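Local coordinates for protein NADH:ubiquinone oxidoreductase, Na translocating, F subunit (Porphyromonas gingivalis, PDB 2R6H) that binds flavin-adenine dinucleotide as the FAD- and NAD-binding region of a sodium-translocating oxidoreductase F subunit with a ferredoxin reductase-like architecture, at residues Thr109-Arg114 with Ala121-Gly126. Sequence-based numbering, arbitrary orientation.
Sequences TPPFDR and AGIKPG. With FAD (flavin-adenine dinucleotide), chain H.
The adenine of FAD is the flat group at the centre of this contact, and one of its faces rests on Ile123. Ile123 CD1 lies over the N1A-C2A rim, 3.7 Å from FAD N1A, while Ile123 CG2 comes up beneath the ring junction, 3.9 Å from FAD C4A; both methyls stand well off the ring plane on the same side, so the contact is with the face. Pro111 meets the N3A-C2A edge, with Pro111 CG 4.0 Å from FAD N3A and displaced toward the face that Ile123 occupies. The Ile123 torsions account for the two-point support: CG1 is anti to the carbonyl carbon (chi1 -77°), and the extended chi2 (-174°) carries CD1 out to the ring's rim.

The side-chain contacts between the segments are apolar. Pro111 CD lies 3.7 Å from Ile123 CG2, the two side chains crossing at about a right angle, so this branched methyl serves both proline and adenine. Pro110 and Pro125 stand alongside each other, pointing the same way, with Pro110 CG 3.8 Å from Pro125 CG; as an exception, Pro110 CG also rests on a polar atom, the Ile123 carbonyl oxygen. Backbone carbonyls from both segments meet the adenosine ribose: FAD O2B donates to Lys124 O at 2.8 Å, and a weak bond may run from FAD O3B to Thr109 O. The two segments form part of the wall around the adenosine end of FAD, with prolines on both sides of the contact.

Backbone bonds of Pro111 with Lys120 and of Gly126 with Ala108 tie the segments into the surrounding fold. Pro110 packs on Leu77 and Trp119, and Pro125 on Tyr56. Segment 109-114 runs into strand 112-113, which pairs antiparallel with strand 118-119, whereas segment 121-126 leads into helix 127-132, where Ser129 N also bonds FAD.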
loop_
_atom_site.group_PDB
_atom_site.type_symbol
_atom_site.label_atom_id
_atom_site.label_comp_id
_atom_site.label_asym_id
_atom_site.label_seq_id
_atom_site.Cartn_x
_atom_site.Cartn_y
_atom_site.Cartn_z
ATOM N N THR A 109 0.367 -8.155 -12.220
ATOM C CA THR A 109 0.956 -8.901 -13.323
ATOM C C THR A 109 0.835 -10.379 -13.023
ATOM O O THR A 109 0.813 -10.772 -11.870
ATOM C CB THR A 109 2.445 -8.599 -13.458
ATOM O OG1 THR A 109 3.126 -9.091 -12.301
ATOM C CG2 THR A 109 2.689 -7.115 -13.556
ATOM N N PRO A 110 0.778 -11.210 -14.062
ATOM C CA PRO A 110 0.718 -12.662 -13.865
ATOM C C PRO A 110 2.014 -13.198 -13.265
ATOM O O PRO A 110 2.959 -12.437 -13.066
ATOM C CB PRO A 110 0.544 -13.205 -15.293
ATOM C CG PRO A 110 0.109 -12.038 -16.118
ATOM C CD PRO A 110 0.738 -10.840 -15.485
ATOM N N PRO A 111 2.065 -14.510 -12.995
ATOM C CA PRO A 111 3.294 -15.159 -12.507
ATOM C C PRO A 111 4.367 -15.259 -13.601
ATOM O O PRO A 111 4.026 -15.477 -14.764
ATOM C CB PRO A 111 2.824 -16.573 -12.116
ATOM C CG PRO A 111 1.327 -16.547 -12.178
ATOM C CD PRO A 111 0.948 -15.462 -13.127
ATOM N N PHE A 112 5.641 -15.110 -13.238
ATOM C CA PHE A 112 6.700 -15.207 -14.234
ATOM C C PHE A 112 7.362 -16.580 -14.297
ATOM O O PHE A 112 8.173 -16.935 -13.438
ATOM C CB PHE A 112 7.761 -14.123 -14.058
ATOM C CG PHE A 112 8.757 -14.089 -15.184
ATOM C CD1 PHE A 112 9.934 -14.824 -15.112
ATOM C CD2 PHE A 112 8.500 -13.355 -16.336
ATOM C CE1 PHE A 112 10.852 -14.811 -16.161
ATOM C CE2 PHE A 112 9.410 -13.337 -17.393
ATOM C CZ PHE A 112 10.588 -14.063 -17.303
ATOM N N ASP A 113 7.020 -17.331 -15.343
ATOM C CA ASP A 113 7.516 -18.692 -15.561
ATOM C C ASP A 113 8.990 -18.724 -15.982
ATOM O O ASP A 113 9.298 -18.617 -17.164
ATOM C CB ASP A 113 6.642 -19.409 -16.610
ATOM C CG ASP A 113 7.119 -20.828 -16.916
ATOM O OD1 ASP A 113 7.791 -21.431 -16.052
ATOM O OD2 ASP A 113 6.816 -21.334 -18.023
ATOM N N ARG A 114 9.887 -18.877 -15.014
ATOM C CA ARG A 114 11.323 -18.876 -15.298
ATOM C C ARG A 114 11.743 -19.941 -16.330
ATOM O O ARG A 114 12.813 -19.834 -16.934
ATOM C CB ARG A 114 12.125 -19.006 -13.992
ATOM C CG ARG A 114 12.263 -17.687 -13.220
ATOM C CD ARG A 114 11.940 -17.865 -11.739
ATOM N NE ARG A 114 12.686 -16.938 -10.890
ATOM C CZ ARG A 114 13.842 -17.243 -10.305
ATOM N NH1 ARG A 114 14.373 -18.447 -10.483
ATOM N NH2 ARG A 114 14.467 -16.353 -9.543
ATOM N N ALA A 121 2.148 -18.990 -19.356
ATOM C CA ALA A 121 1.368 -18.832 -20.574
ATOM C C ALA A 121 -0.122 -19.003 -20.360
ATOM O O ALA A 121 -0.555 -19.915 -19.654
ATOM C CB ALA A 121 1.857 -19.801 -21.635
ATOM N N GLY A 122 -0.894 -18.114 -20.984
ATOM C CA GLY A 122 -2.344 -18.188 -20.968
ATOM C C GLY A 122 -2.975 -17.835 -19.636
ATOM O O GLY A 122 -4.144 -18.134 -19.397
ATOM N N ILE A 123 -2.199 -17.202 -18.760
ATOM C CA ILE A 123 -2.714 -16.731 -17.482
ATOM C C ILE A 123 -2.983 -15.233 -17.537
ATOM O O ILE A 123 -2.096 -14.445 -17.885
ATOM C CB ILE A 123 -1.743 -17.025 -16.346
ATOM C CG1 ILE A 123 -1.820 -18.495 -15.971
ATOM C CG2 ILE A 123 -2.076 -16.180 -15.143
ATOM C CD1 ILE A 123 -1.002 -18.824 -14.763
ATOM N N LYS A 124 -4.222 -14.860 -17.211
ATOM C CA LYS A 124 -4.667 -13.473 -17.266
ATOM C C LYS A 124 -4.060 -12.631 -16.154
ATOM O O LYS A 124 -3.881 -13.108 -15.036
ATOM C CB LYS A 124 -6.190 -13.391 -17.154
ATOM C CG LYS A 124 -6.951 -13.338 -18.469
ATOM C CD LYS A 124 -8.218 -12.477 -18.322
ATOM C CE LYS A 124 -9.498 -13.235 -18.711
ATOM N NZ LYS A 124 -9.580 -13.647 -20.154
ATOM N N PRO A 125 -3.736 -11.369 -16.467
ATOM C CA PRO A 125 -3.381 -10.397 -15.429
ATOM C C PRO A 125 -4.626 -10.035 -14.637
ATOM O O PRO A 125 -5.720 -10.500 -14.972
ATOM C CB PRO A 125 -2.890 -9.184 -16.227
ATOM C CG PRO A 125 -2.565 -9.709 -17.584
ATOM C CD PRO A 125 -3.517 -10.841 -17.822
ATOM N N GLY A 126 -4.454 -9.215 -13.606
ATOM C CA GLY A 126 -5.546 -8.825 -12.729
ATOM C C GLY A 126 -6.575 -7.942 -13.402
ATOM O O GLY A 126 -6.255 -6.830 -13.812
HETATM P PA FAD H . -7.295 -10.529 -10.166
HETATM O O1A FAD H . -8.132 -10.686 -8.901
HETATM O O2A FAD H . -8.069 -10.763 -11.467
HETATM O O5B FAD H . -6.001 -11.512 -10.120
HETATM C C5B FAD H . -4.992 -11.331 -9.138
HETATM C C4B FAD H . -3.706 -12.029 -9.564
HETATM O O4B FAD H . -3.944 -13.414 -9.730
HETATM C C3B FAD H . -3.180 -11.500 -10.890
HETATM O O3B FAD H . -1.812 -11.209 -10.744
HETATM C C2B FAD H . -3.350 -12.635 -11.877
HETATM O O2B FAD H . -2.247 -12.690 -12.753
HETATM C C1B FAD H . -3.400 -13.857 -10.966
HETATM N N9A FAD H . -4.152 -15.014 -11.528
HETATM C C8A FAD H . -5.411 -15.027 -12.091
HETATM N N7A FAD H . -5.708 -16.299 -12.464
HETATM C C5A FAD H . -4.658 -17.106 -12.147
HETATM C C6A FAD H . -4.421 -18.480 -12.301
HETATM N N6A FAD H . -5.298 -19.254 -12.939
HETATM N N1A FAD H . -3.220 -19.027 -11.866
HETATM C C2A FAD H . -2.256 -18.221 -11.280
HETATM N N3A FAD H . -2.492 -16.862 -11.128
HETATM C C4A FAD H . -3.672 -16.311 -11.555
HETATM N N1 FAD H . -4.804 -3.833 -3.421
HETATM C C2 FAD H . -4.118 -2.671 -3.665
HETATM O O2 FAD H . -3.353 -2.642 -4.620
HETATM N N3 FAD H . -4.298 -1.570 -2.840
HETATM C C4 FAD H . -5.175 -1.617 -1.760
HETATM O O4 FAD H . -5.377 -0.661 -0.991
HETATM C C4X FAD H . -5.862 -2.796 -1.528
HETATM N N5 FAD H . -6.733 -2.851 -0.461
HETATM C C5X FAD H . -7.409 -4.032 -0.223
HETATM C C6 FAD H . -8.276 -4.085 0.864
HETATM C C7 FAD H . -8.986 -5.248 1.139
HETATM C C7M FAD H . -9.918 -5.260 2.321
HETATM C C8 FAD H . -8.813 -6.362 0.315
HETATM C C8M FAD H . -9.557 -7.627 0.592
HETATM C C9 FAD H . -7.941 -6.302 -0.766
HETATM C C9A FAD H . -7.234 -5.142 -1.046
HETATM N N10 FAD H . -6.359 -5.075 -2.120
HETATM C C10 FAD H . -5.674 -3.905 -2.355
HETATM C "C1'" FAD H . -6.272 -6.151 -3.161
HETATM C "C2'" FAD H . -7.203 -5.782 -4.304
HETATM O "O2'" FAD H . -8.522 -5.733 -3.819
HETATM C "C3'" FAD H . -7.139 -6.782 -5.454
HETATM O "O3'" FAD H . -7.118 -8.108 -4.976
HETATM C "C4'" FAD H . -5.927 -6.488 -6.316
HETATM O "O4'" FAD H . -6.182 -5.267 -6.956
HETATM C "C5'" FAD H . -5.734 -7.552 -7.382
HETATM O "O5'" FAD H . -6.990 -7.838 -7.951
HETATM P P FAD H . -7.179 -7.775 -9.546
HETATM O O1P FAD H . -8.648 -7.749 -9.899
HETATM O O2P FAD H . -6.427 -6.597 -10.108
HETATM O O3P FAD H . -6.508 -9.120 -10.077
#